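Local coordinates for TraI domain-containing protein (Salmonella typhi, PDB 2IPQ) that is of unknown function but, as the C-terminal domain of a TraI-like putative nickase/helicase, probably serves in conjugal DNA transfer, at residues L7-W12 with E77-H82; V33-G38 with N123-S128; C93-E98 with L129-I134. All coordinates share one frame; numbering follows the deposited sequence. Where two conformers were deposited one is given.

Contact 1 of 3, residues L7-W12 with E77-H82; sequences LGDLFW and EKMRKH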
loop_
_atom_site.group_PDB
_atom_site.type_symbol
_atom_site.label_atom_id
_atom_site.label_comp_id
_atom_site.label_asym_id
_atom_site.label_seq_id
_atom_site.Cartn_x
_atom_site.Cartn_y
_atom_site.Cartn_z
ATOM N N LEU A 7 3.573 -17.571 -0.297
ATOM C CA LEU A 7 3.223 -16.447 -1.140
ATOM C C LEU A 7 2.889 -15.176 -0.331
ATOM O O LEU A 7 3.360 -14.089 -0.639
ATOM C CB LEU A 7 2.052 -16.844 -2.040
ATOM C CG LEU A 7 1.603 -15.840 -3.096
ATOM C CD1 LEU A 7 2.820 -15.394 -3.897
ATOM C CD2 LEU A 7 0.561 -16.460 -3.992
ATOM N N GLY A 8 2.070 -15.325 0.699
ATOM C CA GLY A 8 1.857 -14.273 1.689
ATOM C C GLY A 8 3.152 -13.673 2.216
ATOM O O GLY A 8 3.362 -12.453 2.090
ATOM N N ASP A 9 4.004 -14.533 2.801
ATOM C CA ASP A 9 5.304 -14.124 3.348
ATOM C C ASP A 9 6.223 -13.454 2.299
ATOM O O ASP A 9 6.926 -12.497 2.607
ATOM C CB ASP A 9 6.023 -15.290 4.019
ATOM C CG ASP A 9 5.426 -15.651 5.398
ATOM O OD1 ASP A 9 4.910 -14.739 6.081
ATOM O OD2 ASP A 9 5.474 -16.850 5.797
ATOM N N LEU A 10 6.197 -13.956 1.068
ATOM C CA LEU A 10 6.963 -13.378 -0.025
ATOM C C LEU A 10 6.472 -11.973 -0.310
ATOM O O LEU A 10 7.262 -11.031 -0.409
ATOM C CB LEU A 10 6.771 -14.212 -1.280
ATOM C CG LEU A 10 7.986 -14.498 -2.159
ATOM C CD1 LEU A 10 7.516 -15.029 -3.500
ATOM C CD2 LEU A 10 8.873 -13.266 -2.334
ATOM N N PHE A 11 5.159 -11.822 -0.459
ATOM C CA PHE A 11 4.637 -10.530 -0.811
ATOM C C PHE A 11 4.897 -9.519 0.309
ATOM O O PHE A 11 5.263 -8.369 0.057
ATOM C CB PHE A 11 3.142 -10.576 -1.107
ATOM C CG PHE A 11 2.508 -9.214 -1.072
ATOM C CD1 PHE A 11 1.987 -8.706 0.103
ATOM C CD2 PHE A 11 2.461 -8.438 -2.204
ATOM C CE1 PHE A 11 1.414 -7.422 0.128
ATOM C CE2 PHE A 11 1.895 -7.155 -2.187
ATOM C CZ PHE A 11 1.366 -6.658 -1.006
ATOM N N TRP A 12 4.701 -9.940 1.552
ATOM C CA TRP A 12 4.819 -9.017 2.677
ATOM C C TRP A 12 6.306 -8.673 2.918
ATOM O O TRP A 12 6.672 -7.518 3.204
ATOM C CB TRP A 12 4.200 -9.666 3.915
ATOM C CG TRP A 12 4.514 -8.947 5.177
ATOM C CD1 TRP A 12 5.316 -9.379 6.183
ATOM C CD2 TRP A 12 4.020 -7.659 5.574
ATOM N NE1 TRP A 12 5.357 -8.443 7.187
ATOM C CE2 TRP A 12 4.574 -7.374 6.832
ATOM C CE3 TRP A 12 3.172 -6.716 4.976
ATOM C CZ2 TRP A 12 4.307 -6.186 7.517
ATOM C CZ3 TRP A 12 2.900 -5.536 5.650
ATOM C CH2 TRP A 12 3.470 -5.281 6.911
ATOM N N GLU A 77 -4.037 -11.130 2.710
ATOM C CA GLU A 77 -5.055 -10.812 3.721
ATOM C C GLU A 77 -5.067 -11.776 4.887
ATOM O O GLU A 77 -5.427 -11.402 6.009
ATOM C CB GLU A 77 -6.447 -10.750 3.111
ATOM C CG GLU A 77 -6.743 -9.445 2.355
ATOM C CD GLU A 77 -8.219 -9.336 2.001
ATOM O OE1 GLU A 77 -8.967 -10.303 2.303
ATOM O OE2 GLU A 77 -8.632 -8.304 1.434
ATOM N N LYS A 78 -4.672 -13.019 4.623
ATOM C CA LYS A 78 -4.660 -14.061 5.649
ATOM C C LYS A 78 -3.657 -13.740 6.755
ATOM O O LYS A 78 -3.694 -14.325 7.822
ATOM C CB LYS A 78 -4.374 -15.432 5.022
ATOM C CG LYS A 78 -5.616 -16.043 4.360
ATOM C CD LYS A 78 -5.307 -17.204 3.407
ATOM C CE LYS A 78 -6.509 -18.174 3.304
ATOM N NZ LYS A 78 -7.612 -17.640 2.423
HETATM N N MSE A 79 -2.762 -12.791 6.500
HETATM C CA MSE A 79 -1.727 -12.484 7.464
HETATM C C MSE A 79 -2.128 -11.391 8.427
HETATM O O MSE A 79 -1.508 -11.228 9.488
HETATM C CB MSE A 79 -0.461 -12.084 6.754
HETATM C CG MSE A 79 0.102 -13.177 5.885
HETATM SE SE MSE A 79 1.497 -12.317 4.875
HETATM C CE MSE A 79 2.958 -12.623 6.227
ATOM N N ARG A 80 -3.162 -10.641 8.063
ATOM C CA ARG A 80 -3.758 -9.711 9.006
ATOM C C ARG A 80 -2.759 -8.622 9.412
ATOM O O ARG A 80 -2.607 -8.328 10.581
ATOM C CB ARG A 80 -4.213 -10.479 10.251
ATOM C CG ARG A 80 -4.997 -11.716 9.891
ATOM C CD ARG A 80 -5.895 -12.177 11.063
ATOM N NE ARG A 80 -6.604 -13.430 10.658
ATOM C CZ ARG A 80 -7.937 -13.458 10.534
ATOM N NH1 ARG A 80 -8.512 -14.638 10.176
ATOM N NH2 ARG A 80 -8.702 -12.304 10.786
ATOM N N LYS A 81 -2.078 -8.026 8.446
ATOM C CA LYS A 81 -1.250 -6.850 8.732
ATOM C C LYS A 81 -2.015 -5.552 8.477
ATOM O O LYS A 81 -1.663 -4.485 9.019
ATOM C CB LYS A 81 0.030 -6.866 7.884
ATOM C CG LYS A 81 0.765 -8.196 7.847
ATOM C CD LYS A 81 1.352 -8.516 9.207
ATOM C CE LYS A 81 2.722 -9.087 9.067
ATOM N NZ LYS A 81 3.079 -9.836 10.282
ATOM N N HIS A 82 -3.050 -5.641 7.646
ATOM C CA HIS A 82 -3.788 -4.458 7.216
ATOM C C HIS A 82 -4.725 -3.995 8.331
ATOM O O HIS A 82 -5.166 -4.784 9.188
ATOM C CB HIS A 82 -4.543 -4.704 5.901
ATOM C CG HIS A 82 -5.513 -5.850 5.945
ATOM N ND1 HIS A 82 -5.114 -7.171 5.996
ATOM C CD2 HIS A 82 -6.868 -5.869 5.935
ATOM C CE1 HIS A 82 -6.183 -7.951 6.025
ATOM N NE2 HIS A 82 -7.259 -7.185 5.994
#
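Lys81 lays its aliphatic chain across the indole of Trp12 in a CH-pi contact, and Met79, a selenomethionine, joins it from the same loop with a Met-aromatic contact. Together they pin the loop that follows helix 68-77 against helix 4-20. Lys81 CB sits at the outer end of the six-membered ring, 3.9 Å from Trp12 CZ3, and CG then lies 4.0 Å from Trp12 CD2, by the bond the two rings share. A bend at chi2 (-68°) swings CD beside Trp12 CE2 and CZ2. CE reaches the face of the five-membered ring, 3.6 Å from its centroid and 28° off the normal, with Trp12 NE1 as its nearest atom at 3.3 Å. NZ has travelled on past the rings, and its nearest indole atom is again NE1.

A type I turn runs from Glu77 to Arg80, and Arg80, with positive phi, is the first residue to leave helical geometry; Met79 and Lys81, on either side of it, both face helix 4-20. Phe76 of helix 68-77 and Ile118 of helix 115-118 also pack on Trp12. Met79 SE stands 5.3 Å from the centroid of the five-membered ring, oblique to it, and 3.9 Å from Trp12 CB. On the helix side, where Gly8 has no side chain to intervene, Met79 SE rests 3.4 Å from Gly8 O.

Contact 2 of 3, residues V33-G38 with N123-S128; sequences VHLTCG and NFPDDS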
loop_
_atom_site.group_PDB
_atom_site.type_symbol
_atom_site.label_atom_id
_atom_site.label_comp_id
_atom_site.label_asym_id
_atom_site.label_seq_id
_atom_site.Cartn_x
_atom_site.Cartn_y
_atom_site.Cartn_z
ATOM N N VAL A 33 2.051 3.398 -3.354
ATOM C CA VAL A 33 2.188 3.463 -1.917
ATOM C C VAL A 33 2.265 4.917 -1.493
ATOM O O VAL A 33 3.027 5.714 -2.076
ATOM C CB VAL A 33 3.429 2.660 -1.399
ATOM C CG1 VAL A 33 3.437 2.621 0.161
ATOM C CG2 VAL A 33 3.408 1.190 -1.944
ATOM N N HIS A 34 1.458 5.262 -0.486
ATOM C CA HIS A 34 1.405 6.613 0.046
ATOM C C HIS A 34 1.298 6.612 1.559
ATOM O O HIS A 34 0.453 5.923 2.142
ATOM C CB HIS A 34 0.223 7.342 -0.563
ATOM C CG HIS A 34 0.435 7.689 -1.999
ATOM N ND1 HIS A 34 0.948 8.912 -2.404
ATOM C CD2 HIS A 34 0.227 6.968 -3.130
ATOM C CE1 HIS A 34 1.046 8.926 -3.722
ATOM N NE2 HIS A 34 0.615 7.761 -4.185
ATOM N N LEU A 35 2.154 7.379 2.211
ATOM C CA LEU A 35 2.068 7.563 3.665
ATOM C C LEU A 35 1.021 8.606 4.021
ATOM O O LEU A 35 0.944 9.660 3.364
ATOM C CB LEU A 35 3.421 8.007 4.206
ATOM C CG LEU A 35 4.344 6.819 4.492
ATOM C CD1 LEU A 35 4.960 6.304 3.210
ATOM C CD2 LEU A 35 5.400 7.152 5.545
ATOM N N THR A 36 0.227 8.330 5.056
ATOM C CA THR A 36 -0.820 9.260 5.477
ATOM C C THR A 36 -1.257 9.101 6.918
ATOM O O THR A 36 -1.783 8.074 7.290
ATOM C CB THR A 36 -2.091 9.117 4.626
ATOM O OG1 THR A 36 -1.731 9.015 3.236
ATOM C CG2 THR A 36 -2.998 10.336 4.821
ATOM N N CYS A 37 -1.013 10.129 7.722
ATOM C CA CYS A 37 -1.575 10.254 9.075
ATOM C C CYS A 37 -1.486 8.991 9.928
ATOM O O CYS A 37 -2.460 8.639 10.596
ATOM C CB CYS A 37 -3.027 10.724 9.006
ATOM S SG CYS A 37 -3.225 12.380 8.326
ATOM N N GLY A 38 -0.331 8.319 9.897
ATOM C CA GLY A 38 -0.069 7.195 10.779
ATOM C C GLY A 38 -0.131 5.878 10.046
ATOM O O GLY A 38 0.087 4.828 10.639
ATOM N N ASN A 123 11.349 5.542 11.754
ATOM C CA ASN A 123 12.232 6.177 10.770
ATOM C C ASN A 123 11.653 6.151 9.355
ATOM O O ASN A 123 11.921 5.221 8.590
ATOM C CB ASN A 123 13.606 5.497 10.780
ATOM C CG ASN A 123 14.614 6.199 9.891
ATOM O OD1 ASN A 123 15.560 6.825 10.377
ATOM N ND2 ASN A 123 14.419 6.099 8.582
ATOM N N PHE A 124 10.867 7.172 9.011
ATOM C CA PHE A 124 10.095 7.150 7.772
ATOM C C PHE A 124 10.022 8.463 6.982
ATOM O O PHE A 124 10.282 9.545 7.513
ATOM C CB PHE A 124 8.696 6.559 7.984
ATOM C CG PHE A 124 8.064 6.902 9.315
ATOM C CD1 PHE A 124 8.269 6.094 10.430
ATOM C CD2 PHE A 124 7.250 8.018 9.447
ATOM C CE1 PHE A 124 7.686 6.396 11.652
ATOM C CE2 PHE A 124 6.665 8.325 10.671
ATOM C CZ PHE A 124 6.884 7.516 11.769
ATOM N N PRO A 125 9.668 8.356 5.692
ATOM C CA PRO A 125 9.343 9.518 4.844
ATOM C C PRO A 125 8.218 10.382 5.393
ATOM O O PRO A 125 7.453 9.948 6.254
ATOM C CB PRO A 125 8.917 8.884 3.508
ATOM C CG PRO A 125 8.739 7.411 3.782
ATOM C CD PRO A 125 9.583 7.078 4.961
ATOM N N ASP A 126 8.118 11.605 4.891
ATOM C CA ASP A 126 6.988 12.458 5.216
ATOM C C ASP A 126 5.715 11.900 4.595
ATOM O O ASP A 126 5.777 10.952 3.809
ATOM C CB ASP A 126 7.245 13.866 4.724
ATOM C CG ASP A 126 8.379 14.515 5.450
ATOM O OD1 ASP A 126 8.368 14.498 6.702
ATOM O OD2 ASP A 126 9.287 15.032 4.771
ATOM N N ASP A 127 4.568 12.478 4.948
ATOM C CA ASP A 127 3.279 12.045 4.370
ATOM C C ASP A 127 3.196 12.400 2.893
ATOM O O ASP A 127 3.958 13.229 2.426
ATOM C CB ASP A 127 2.125 12.706 5.119
ATOM C CG ASP A 127 1.836 12.044 6.460
ATOM O OD1 ASP A 127 2.407 10.956 6.770
ATOM O OD2 ASP A 127 1.021 12.629 7.209
ATOM N N SER A 128 2.278 11.773 2.165
ATOM C CA SER A 128 2.115 12.059 0.735
ATOM C C SER A 128 1.565 13.463 0.543
ATOM O O SER A 128 0.746 13.935 1.345
ATOM C CB SER A 128 1.144 11.074 0.081
ATOM O OG SER A 128 1.078 11.330 -1.305
#
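Leu35, with His34 and Cys37 on either side of it in sequence, anchors an extended loop to an outermost strand of the sheet: residues 123-128 run across strand 33-36 at a steep 101° instead of pairing along it. Three hydrogen bonds hold the crossing point. The central one is backbone to backbone, Ser128 N to Leu35 O at 2.8 Å and nearly straight (168°).

Ser128 adds a second bond through its side chain. With OG anti to its own backbone N (chi1 -176°), the hydroxyl meets the edge of the imidazole, and OG lies 2.7 Å from His34 ND1. That ring is tethered at its other nitrogen too, NE2 bonding to Ala31 O, so its rotation is fixed from two sides. Ser128 OG also accepts from Phe130 N, the bond of an ST turn, so one hydroxyl links the strand to the start of the next stretch of chain.

The third bond reaches the tight turn at Cys37 and Gly38, where the hairpin with strand 39-43 reverses. Cys37 N donates to Asp127 OD2 over 3.3 Å, coming from above the carboxylate plane.

Apolar packing does the rest. Leu35 CD2 sits 3.8 Å from Pro125 CG, the two side chains crossing at about a right angle, and the same methyl lies 4.1 Å from Phe124 CB. Apart from these apolar pairs, Leu35 CD2 also lies 3.5 Å from the carbonyl oxygen Pro125 O.

Around this crossing, Leu35 also packs on Met115 of helix 115-118 and on Val26 and Tyr119, while Asn27 OD1 takes up Leu35 N. Thr36, with its CA-CB bond turned away from the loop, packs on Leu131 and Val133 of strand 131-133.

Contact 3 of 3, residues C93-E98 with L129-I134; sequences CCLYEE and LFLKVI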
loop_
_atom_site.group_PDB
_atom_site.type_symbol
_atom_site.label_atom_id
_atom_site.label_comp_id
_atom_site.label_asym_id
_atom_site.label_seq_id
_atom_site.Cartn_x
_atom_site.Cartn_y
_atom_site.Cartn_z
ATOM N N CYS A 93 -9.493 6.738 -1.651
ATOM C CA CYS A 93 -8.612 7.889 -1.594
ATOM C C CYS A 93 -8.736 8.585 -2.922
ATOM O O CYS A 93 -9.072 7.946 -3.928
ATOM C CB CYS A 93 -7.170 7.430 -1.420
ATOM S SG CYS A 93 -6.894 6.568 0.157
ATOM N N CYS A 94 -8.478 9.883 -2.918
ATOM C CA CYS A 94 -8.324 10.641 -4.133
ATOM C C CYS A 94 -6.834 10.838 -4.326
ATOM O O CYS A 94 -6.153 11.343 -3.435
ATOM C CB CYS A 94 -8.975 12.031 -3.998
ATOM S SG CYS A 94 -10.739 11.969 -3.724
ATOM N N LEU A 95 -6.324 10.457 -5.485
ATOM C CA LEU A 95 -4.935 10.810 -5.788
ATOM C C LEU A 95 -4.859 11.977 -6.730
ATOM O O LEU A 95 -5.262 11.852 -7.880
ATOM C CB LEU A 95 -4.187 9.607 -6.359
ATOM C CG LEU A 95 -2.757 9.844 -6.837
ATOM C CD1 LEU A 95 -1.811 9.945 -5.644
ATOM C CD2 LEU A 95 -2.346 8.725 -7.776
ATOM N N TYR A 96 -4.331 13.108 -6.254
ATOM C CA TYR A 96 -4.193 14.318 -7.080
ATOM C C TYR A 96 -2.864 14.372 -7.810
ATOM O O TYR A 96 -1.903 13.780 -7.352
ATOM C CB TYR A 96 -4.347 15.570 -6.230
ATOM C CG TYR A 96 -5.719 15.734 -5.667
ATOM C CD1 TYR A 96 -6.076 15.113 -4.477
ATOM C CD2 TYR A 96 -6.672 16.503 -6.321
ATOM C CE1 TYR A 96 -7.351 15.252 -3.944
ATOM C CE2 TYR A 96 -7.953 16.649 -5.799
ATOM C CZ TYR A 96 -8.279 16.011 -4.606
ATOM O OH TYR A 96 -9.537 16.139 -4.065
ATOM N N GLU A 97 -2.814 15.084 -8.934
ATOM C CA GLU A 97 -1.553 15.402 -9.630
ATOM C C GLU A 97 -0.771 16.581 -9.026
ATOM O O GLU A 97 0.447 16.691 -9.230
ATOM C CB GLU A 97 -1.843 15.743 -11.095
ATOM C CG GLU A 97 -3.015 16.694 -11.229
ATOM C CD GLU A 97 -3.145 17.377 -12.606
ATOM O OE1 GLU A 97 -2.580 16.872 -13.618
ATOM O OE2 GLU A 97 -3.836 18.428 -12.647
ATOM N N GLU A 98 -1.474 17.466 -8.314
ATOM C CA GLU A 98 -0.885 18.712 -7.792
ATOM C C GLU A 98 -0.800 18.569 -6.270
ATOM O O GLU A 98 -1.699 18.005 -5.666
ATOM C CB GLU A 98 -1.750 19.937 -8.166
ATOM C CG GLU A 98 -2.155 19.971 -9.633
ATOM C CD GLU A 98 -2.994 21.219 -10.035
ATOM O OE1 GLU A 98 -2.838 22.341 -9.462
ATOM O OE2 GLU A 98 -3.820 21.072 -10.961
ATOM N N LEU A 129 2.004 14.127 -0.517
ATOM C CA LEU A 129 1.460 15.455 -0.847
ATOM C C LEU A 129 0.221 15.351 -1.757
ATOM O O LEU A 129 -0.476 16.342 -2.003
ATOM C CB LEU A 129 2.528 16.314 -1.506
ATOM C CG LEU A 129 3.697 16.809 -0.650
ATOM C CD1 LEU A 129 4.659 17.553 -1.586
ATOM C CD2 LEU A 129 3.217 17.758 0.451
ATOM N N PHE A 130 -0.033 14.142 -2.237
ATOM C CA PHE A 130 -0.905 13.884 -3.386
ATOM C C PHE A 130 -2.199 13.123 -3.020
ATOM O O PHE A 130 -3.234 13.252 -3.691
ATOM C CB PHE A 130 -0.106 13.107 -4.434
ATOM C CG PHE A 130 1.083 13.891 -4.980
ATOM C CD1 PHE A 130 2.368 13.629 -4.544
ATOM C CD2 PHE A 130 0.897 14.882 -5.912
ATOM C CE1 PHE A 130 3.448 14.346 -5.039
ATOM C CE2 PHE A 130 1.973 15.600 -6.417
ATOM C CZ PHE A 130 3.243 15.332 -5.978
ATOM N N LEU A 131 -2.141 12.340 -1.946
ATOM C CA LEU A 131 -3.241 11.455 -1.595
ATOM C C LEU A 131 -4.070 12.049 -0.479
ATOM O O LEU A 131 -3.536 12.514 0.526
ATOM C CB LEU A 131 -2.683 10.140 -1.117
ATOM C CG LEU A 131 -3.697 9.049 -0.848
ATOM C CD1 LEU A 131 -3.863 8.253 -2.147
ATOM C CD2 LEU A 131 -3.143 8.207 0.249
ATOM N N LYS A 132 -5.382 12.010 -0.654
ATOM C CA LYS A 132 -6.342 12.353 0.385
ATOM C C LYS A 132 -7.195 11.105 0.663
ATOM O O LYS A 132 -7.800 10.561 -0.256
ATOM C CB LYS A 132 -7.233 13.499 -0.142
ATOM C CG LYS A 132 -8.112 14.182 0.891
ATOM C CD LYS A 132 -9.532 14.334 0.380
ATOM C CE LYS A 132 -9.793 15.671 -0.301
ATOM N NZ LYS A 132 -11.249 15.784 -0.692
ATOM N N VAL A 133 -7.236 10.654 1.912
ATOM C CA VAL A 133 -8.072 9.526 2.310
ATOM C C VAL A 133 -9.469 10.048 2.577
ATOM O O VAL A 133 -9.636 11.083 3.209
ATOM C CB VAL A 133 -7.509 8.850 3.605
ATOM C CG1 VAL A 133 -8.387 7.629 4.078
ATOM C CG2 VAL A 133 -6.054 8.428 3.376
ATOM N N ILE A 134 -10.486 9.349 2.098
ATOM C CA ILE A 134 -11.848 9.719 2.495
ATOM C C ILE A 134 -12.266 9.111 3.839
ATOM O O ILE A 134 -12.258 7.885 4.004
ATOM C CB ILE A 134 -12.891 9.369 1.420
ATOM C CG1 ILE A 134 -12.349 9.666 0.014
ATOM C CG2 ILE A 134 -14.178 10.147 1.680
ATOM C CD1 ILE A 134 -12.122 11.089 -0.248
HETATM O O HOH W 1 -12.679 15.779 -2.864
#
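Cys94 and Lys132 form the hydrogen-bonded pair at the middle of this contact. Cys94 N donates to Lys132 O at 2.8 Å, and Lys132 N returns the bond to Cys94 O at 3.0 Å. Two residues on, Tyr96 N gives its hydrogen to Phe130 O, 2.8 Å away and nearly straight at 172°. Leu95 with Leu131, between these bonds, and Cys93 with Val133, beyond them, are non-hydrogen-bonded pairs.

This is antiparallel beta pairing, with the short axes at 165°. Strand 131-133 forms one margin of the five-stranded sheet, and strand 105-114 lies on the other flank of strand 91-96.

Apolar contacts divide between the two faces. On the face carrying Cys93, Leu95, Leu131 and Val133, packing is tight where Cys93 CB meets Leu131 CD1 at 3.5 Å, and Phe41 and His34 touch Leu131 there. Cys93 SG lies 3.8 Å from Val133 CG2. On the other face Cys94 SG lies 3.8 Å from Ile134 CD1. Leu95 CD1 also packs on Phe130 CB.

Phe130 turns its edge to the corner at Glu97, CE2 being 3.4 Å from Glu97 O, while Phe130 O lies in the plane of the Tyr96 ring at its edge.

Lys132 starts with CG anti to its backbone N (chi1 -168°), bends at chi2 and chi3, and crosses the Tyr96 side chain obliquely. A water provides the last polar link: it accepts from Lys132 NZ at 2.6 Å and bonds weakly to Tyr96 OH.

Overall arrangement
From the N terminus, helix 4-20 supplies the first half of contact 1, which closes a 64-residue loop when the chain after helix 68-77 returns to it. Strand 33-36 lies inside that loop, yet its partner in contact 2 comes only at 123-128, so contacts 1 and 2 cross. Contact 3 opens at strand 91-96 after contact 1 has closed and ends at the C terminus, crossing contact 2 in turn. Contacts 2 and 3 touch at the sheet, where side chains of strand 33-36 meet those of strands 91-96 and 131-133. Contact 1 belongs to the helical side, its centre about 25 Å from that of contact 3, beyond the chain's centre.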